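Cytokinin riboside 5'-monophosphate phosphoribohydrolase (Streptomyces coelicolor, PDB 5ZI9) is an enzyme of the SLOG clan, built as a Rossmann-like alpha/beta fold, with six copies of the chain in its assembly. Local coordinates at residues 66-71 with 149-154; 111-116 with 139-144. All coordinates share one frame; numbering follows the deposited sequence.

Interaction 1. Residues 66-71 with 149-154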
loop_
_atom_site.group_PDB
_atom_site.type_symbol
_atom_site.label_atom_id
_atom_site.label_comp_id
_atom_site.label_asym_id
_atom_site.label_seq_id
_atom_site.Cartn_x
_atom_site.Cartn_y
_atom_site.Cartn_z
ATOM N N GLY B 66 -13.214 -1.469 -8.458
ATOM C CA GLY B 66 -13.122 -0.546 -9.543
ATOM C C GLY B 66 -14.110 -0.966 -10.590
ATOM O O GLY B 66 -14.831 -0.104 -11.084
ATOM N N THR B 67 -14.174 -2.260 -10.928
ATOM C CA THR B 67 -15.044 -2.640 -12.006
ATOM C C THR B 67 -16.488 -2.760 -11.544
ATOM O O THR B 67 -17.362 -2.730 -12.370
ATOM C CB THR B 67 -14.602 -3.904 -12.817
ATOM O OG1 THR B 67 -15.153 -5.074 -12.252
ATOM C CG2 THR B 67 -13.057 -4.050 -12.997
ATOM N N LEU B 68 -16.745 -2.886 -10.248
ATOM C CA LEU B 68 -18.107 -2.970 -9.739
ATOM C C LEU B 68 -18.537 -1.659 -9.076
ATOM O O LEU B 68 -19.500 -1.633 -8.341
ATOM C CB LEU B 68 -18.218 -4.137 -8.767
ATOM C CG LEU B 68 -17.862 -5.503 -9.385
ATOM C CD1 LEU B 68 -17.730 -6.566 -8.306
ATOM C CD2 LEU B 68 -18.872 -5.963 -10.415
ATOM N N ALA B 69 -17.872 -0.557 -9.406
ATOM C CA ALA B 69 -18.102 0.710 -8.712
ATOM C C ALA B 69 -19.474 1.316 -8.905
ATOM O O ALA B 69 -19.940 2.007 -8.023
ATOM C CB ALA B 69 -17.055 1.736 -9.094
ATOM N N GLU B 70 -20.097 1.077 -10.054
ATOM C CA GLU B 70 -21.370 1.701 -10.378
ATOM C C GLU B 70 -22.437 0.641 -10.540
ATOM O O GLU B 70 -23.406 0.818 -11.252
ATOM C CB GLU B 70 -21.207 2.614 -11.626
ATOM C CG GLU B 70 -21.248 4.121 -11.305
ATOM C CD GLU B 70 -20.069 4.901 -11.866
ATOM O OE1 GLU B 70 -19.646 4.580 -13.003
ATOM O OE2 GLU B 70 -19.559 5.821 -11.163
ATOM N N LEU B 71 -22.273 -0.475 -9.856
ATOM C CA LEU B 71 -23.318 -1.487 -9.846
ATOM C C LEU B 71 -24.506 -0.927 -9.127
ATOM O O LEU B 71 -24.323 -0.306 -8.095
ATOM C CB LEU B 71 -22.895 -2.736 -9.075
ATOM C CG LEU B 71 -22.523 -3.998 -9.837
ATOM C CD1 LEU B 71 -22.817 -5.206 -8.960
ATOM C CD2 LEU B 71 -23.228 -4.148 -11.173
ATOM N N ILE B 149 -21.298 -7.745 -17.290
ATOM C CA ILE B 149 -20.153 -7.292 -16.506
ATOM C C ILE B 149 -19.430 -8.543 -16.001
ATOM O O ILE B 149 -19.958 -9.260 -15.130
ATOM C CB ILE B 149 -20.607 -6.390 -15.364
ATOM C CG1 ILE B 149 -21.267 -5.130 -15.948
ATOM C CG2 ILE B 149 -19.437 -5.987 -14.497
ATOM C CD1 ILE B 149 -22.088 -4.348 -14.943
ATOM N N GLY B 150 -18.249 -8.816 -16.567
ATOM C CA GLY B 150 -17.473 -10.032 -16.260
ATOM C C GLY B 150 -16.109 -9.787 -15.613
ATOM O O GLY B 150 -15.351 -8.909 -16.051
ATOM N N LEU B 151 -15.799 -10.562 -14.566
ATOM C CA LEU B 151 -14.430 -10.691 -14.050
ATOM C C LEU B 151 -14.156 -12.101 -13.759
ATOM O O LEU B 151 -15.037 -12.794 -13.306
ATOM C CB LEU B 151 -14.235 -10.018 -12.725
ATOM C CG LEU B 151 -14.322 -8.515 -12.680
ATOM C CD1 LEU B 151 -15.689 -8.196 -12.061
ATOM C CD2 LEU B 151 -13.122 -7.958 -11.883
ATOM N N ASN B 152 -12.897 -12.483 -13.916
ATOM C CA ASN B 152 -12.378 -13.768 -13.480
ATOM C C ASN B 152 -11.408 -13.535 -12.353
ATOM O O ASN B 152 -10.289 -13.025 -12.570
ATOM C CB ASN B 152 -11.614 -14.393 -14.611
ATOM C CG ASN B 152 -12.498 -14.758 -15.750
ATOM O OD1 ASN B 152 -13.300 -15.668 -15.613
ATOM N ND2 ASN B 152 -12.369 -14.050 -16.867
ATOM N N PHE B 153 -11.839 -13.894 -11.155
ATOM C CA PHE B 153 -10.998 -13.758 -9.968
ATOM C C PHE B 153 -10.065 -14.923 -9.885
ATOM O O PHE B 153 -10.427 -16.044 -10.277
ATOM C CB PHE B 153 -11.832 -13.742 -8.669
ATOM C CG PHE B 153 -12.624 -12.509 -8.507
ATOM C CD1 PHE B 153 -13.859 -12.390 -9.116
ATOM C CD2 PHE B 153 -12.113 -11.439 -7.768
ATOM C CE1 PHE B 153 -14.594 -11.230 -8.985
ATOM C CE2 PHE B 153 -12.828 -10.260 -7.636
ATOM C CZ PHE B 153 -14.080 -10.158 -8.264
ATOM N N ARG B 154 -8.886 -14.678 -9.322
ATOM C CA ARG B 154 -8.015 -15.792 -9.003
ATOM C C ARG B 154 -7.920 -16.149 -7.531
ATOM O O ARG B 154 -7.574 -17.295 -7.190
ATOM C CB ARG B 154 -6.675 -15.689 -9.738
ATOM C CG ARG B 154 -5.819 -14.524 -9.389
ATOM C CD ARG B 154 -5.307 -13.800 -10.617
ATOM N NE ARG B 154 -5.572 -12.378 -10.410
ATOM C CZ ARG B 154 -4.835 -11.365 -10.857
ATOM N NH1 ARG B 154 -5.240 -10.112 -10.599
ATOM N NH2 ARG B 154 -3.714 -11.573 -11.562
#

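Interaction 2. Residues 111-116 with 139-144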
loop_
_atom_site.group_PDB
_atom_site.type_symbol
_atom_site.label_atom_id
_atom_site.label_comp_id
_atom_site.label_asym_id
_atom_site.label_seq_id
_atom_site.Cartn_x
_atom_site.Cartn_y
_atom_site.Cartn_z
ATOM N N GLY B 111 -20.901 -16.768 -12.907
ATOM C CA GLY B 111 -20.477 -16.667 -14.300
ATOM C C GLY B 111 -20.303 -18.031 -14.959
ATOM O O GLY B 111 -19.849 -18.114 -16.087
ATOM N N GLY B 112 -20.684 -19.106 -14.278
ATOM C CA GLY B 112 -20.542 -20.423 -14.846
ATOM C C GLY B 112 -21.657 -20.828 -15.792
ATOM O O GLY B 112 -22.479 -20.013 -16.198
ATOM N N PRO B 113 -21.692 -22.105 -16.143
ATOM C CA PRO B 113 -22.784 -22.758 -16.834
ATOM C C PRO B 113 -23.924 -23.151 -15.879
ATOM O O PRO B 113 -23.939 -22.709 -14.715
ATOM C CB PRO B 113 -22.110 -23.993 -17.399
ATOM C CG PRO B 113 -21.100 -24.334 -16.363
ATOM C CD PRO B 113 -20.551 -23.012 -15.942
ATOM N N GLY B 114 -24.872 -23.948 -16.394
ATOM C CA GLY B 114 -26.020 -24.447 -15.633
ATOM C C GLY B 114 -26.951 -23.347 -15.095
ATOM O O GLY B 114 -27.287 -22.378 -15.793
ATOM N N ALA B 115 -27.340 -23.502 -13.836
ATOM C CA ALA B 115 -28.182 -22.536 -13.155
ATOM C C ALA B 115 -27.610 -21.106 -13.122
ATOM O O ALA B 115 -28.350 -20.132 -13.119
ATOM C CB ALA B 115 -28.446 -23.036 -11.755
ATOM N N MET B 116 -26.292 -20.970 -13.077
ATOM C CA MET B 116 -25.681 -19.620 -13.136
ATOM C C MET B 116 -26.012 -18.956 -14.460
ATOM O O MET B 116 -26.460 -17.814 -14.501
ATOM C CB MET B 116 -24.149 -19.688 -12.965
ATOM C CG MET B 116 -23.699 -19.856 -11.523
ATOM S SD MET B 116 -21.991 -20.368 -11.332
ATOM C CE MET B 116 -22.103 -22.051 -11.942
ATOM N N PHE B 139 -9.557 -26.651 -15.085
ATOM C CA PHE B 139 -9.924 -27.020 -16.458
ATOM C C PHE B 139 -10.450 -25.808 -17.240
ATOM O O PHE B 139 -10.730 -24.738 -16.685
ATOM C CB PHE B 139 -10.951 -28.153 -16.433
ATOM C CG PHE B 139 -12.099 -27.881 -15.527
ATOM C CD1 PHE B 139 -12.037 -28.257 -14.178
ATOM C CD2 PHE B 139 -13.247 -27.219 -16.013
ATOM C CE1 PHE B 139 -13.091 -27.980 -13.327
ATOM C CE2 PHE B 139 -14.323 -26.953 -15.169
ATOM C CZ PHE B 139 -14.235 -27.325 -13.819
ATOM N N GLU B 140 -10.565 -25.984 -18.545
ATOM C CA GLU B 140 -10.997 -24.894 -19.418
ATOM C C GLU B 140 -12.466 -24.598 -19.169
ATOM O O GLU B 140 -13.282 -25.495 -19.243
ATOM C CB GLU B 140 -10.801 -25.294 -20.880
ATOM C CG GLU B 140 -11.254 -24.251 -21.905
ATOM C CD GLU B 140 -10.105 -23.590 -22.630
ATOM O OE1 GLU B 140 -9.992 -22.355 -22.549
ATOM O OE2 GLU B 140 -9.328 -24.309 -23.293
ATOM N N GLN B 141 -12.797 -23.353 -18.867
ATOM C CA GLN B 141 -14.188 -22.956 -18.704
ATOM C C GLN B 141 -14.220 -21.431 -18.658
ATOM O O GLN B 141 -13.653 -20.848 -17.747
ATOM C CB GLN B 141 -14.813 -23.564 -17.425
ATOM C CG GLN B 141 -16.335 -23.752 -17.482
ATOM C CD GLN B 141 -16.963 -23.812 -16.096
ATOM O OE1 GLN B 141 -17.240 -22.772 -15.493
ATOM N NE2 GLN B 141 -17.191 -25.024 -15.587
ATOM N N GLY B 142 -14.831 -20.804 -19.668
ATOM C CA GLY B 142 -14.992 -19.342 -19.753
ATOM C C GLY B 142 -16.302 -18.900 -19.133
ATOM O O GLY B 142 -17.160 -19.714 -18.783
ATOM N N LEU B 143 -16.444 -17.600 -18.965
ATOM C CA LEU B 143 -17.682 -17.009 -18.481
ATOM C C LEU B 143 -18.781 -17.325 -19.484
ATOM O O LEU B 143 -18.496 -17.473 -20.667
ATOM C CB LEU B 143 -17.571 -15.488 -18.375
ATOM C CG LEU B 143 -16.629 -14.895 -17.343
ATOM C CD1 LEU B 143 -16.648 -13.384 -17.484
ATOM C CD2 LEU B 143 -17.060 -15.299 -15.934
ATOM N N ASN B 144 -20.026 -17.407 -19.011
ATOM C CA ASN B 144 -21.134 -17.847 -19.828
ATOM C C ASN B 144 -21.554 -16.699 -20.753
ATOM O O ASN B 144 -21.241 -15.517 -20.487
ATOM C CB ASN B 144 -22.297 -18.429 -18.979
ATOM C CG ASN B 144 -23.079 -17.371 -18.190
ATOM O OD1 ASN B 144 -23.572 -16.365 -18.735
ATOM N ND2 ASN B 144 -23.207 -17.609 -16.889
#

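Interaction 1. Residues 66-71 with 149-154
T67, L68 and L71 meet two side chains of strand 149-153, I149 and L151, and the contact is almost wholly apolar. L68 is the buried member. Its CD2 methyl lies 4.1 Å from CG2 of I149 and 4.2 Å from CD1 of L151, so one leucine methyl bridges two residues of the strand whose CB atoms point toward segment 66-71. The other branch of I149, CG1, stands beside the backbone N (chi1 -63°) and carries CD1 out to L71. L71 and I149 lie alongside one another, pointing opposite ways, with CD2 of L71 3.9 Å from CD1 of I149. The second kind of contact sets a polar atom against methyls: T67 and L151 meet end on, and OG1 of T67 sits 3.2 Å from CD1 and 3.5 Å from CD2 of L151, a tight fit at the exposed side of the cluster.

In the fold, helix 50-67 ends here and the helical backbone angles stop at L68; a type I turn from L68 to L71 then leads on toward strand 74-78. Strand 149-153 is an outermost strand of the chain's parallel sheet, bonded along its backbone to strand 130-135, and the turn packs over the N-terminal part of it. L68 and L71 also lean on Y166, and L71 and L151 touch strand 130-135 at V131 and L133. Beyond the far end of the strand, R154 forms salt bridges with E60 of helix 50-67 and with E63 of the third subunit.

Interaction 2. Residues 111-116 with 139-144
N144 faces the loop 111-113 and grips the consecutive carbonyls of G111 and G112. Its side chain turns with CG between the backbone N and the carbonyl carbon (chi1 72°), which brings the amide round to the same part of the loop that its own main chain meets. ND2 donates to O of G112 at 2.6 Å; the bond is fairly straight (160°), and the NH2 group lies in the carbonyl plane while the oxygen lies close to the plane of the amide. The backbone N of N144 donates to O of G111 at 3.0 Å, a more bent bond whose donor is tilted from the carbonyl plane. The same oxygen receives a CA-H contact from L143, 3.4 Å from its CA.

L143 starts out away from the loop, but its end bends back and lays CD2 4.0 Å from CA of G111. This methyl fills the space where a CB would otherwise stand, and the positive phi of G111 favours glycine in any case. Q141, a solvent-exposed residue, reaches in with CG anti to the backbone N (chi1 -153°) and the chain beyond extended, carrying the amide tip to tip with the ring of P113. OE1 lies 3.3 Å from CD of P113 and NE2 lies 4.0 Å from CG. NE2 also approaches the edge of the F139 ring in its plane.

The loop joins strand 106-109 to helix 115-125, with G114 at the N-cap, and is consistent with the glycine-rich turn of a Rossmann-type fold. Since ND2 also donates to N120 OD1 on that helix, one buried amide group ties the loop, the helix and segment 139-144 together, and its two N-H partners probably fix which end of the amide is nitrogen.

Both segments of interaction 2 fall, in sequence, between those of interaction 1, and the centres lie about 16 Å apart. They meet through L143, whose CD1 is 3.7 Å from CA of G150 and whose CD2 is 3.8 Å from OD1 of N152, so segment 139-144 packs against the outermost strand of this chain's sheet and the glycine loop. Both contacts touch the second subunit. A 1,2-ethanediol lies about 4 Å from the side chain of M116 and a citrate about 5 Å from it; both probably come from the crystallisation liquor but may mark a pocket beside 111-116. Interaction 1 joins the end of helix 50-67 and the following turn to that strand.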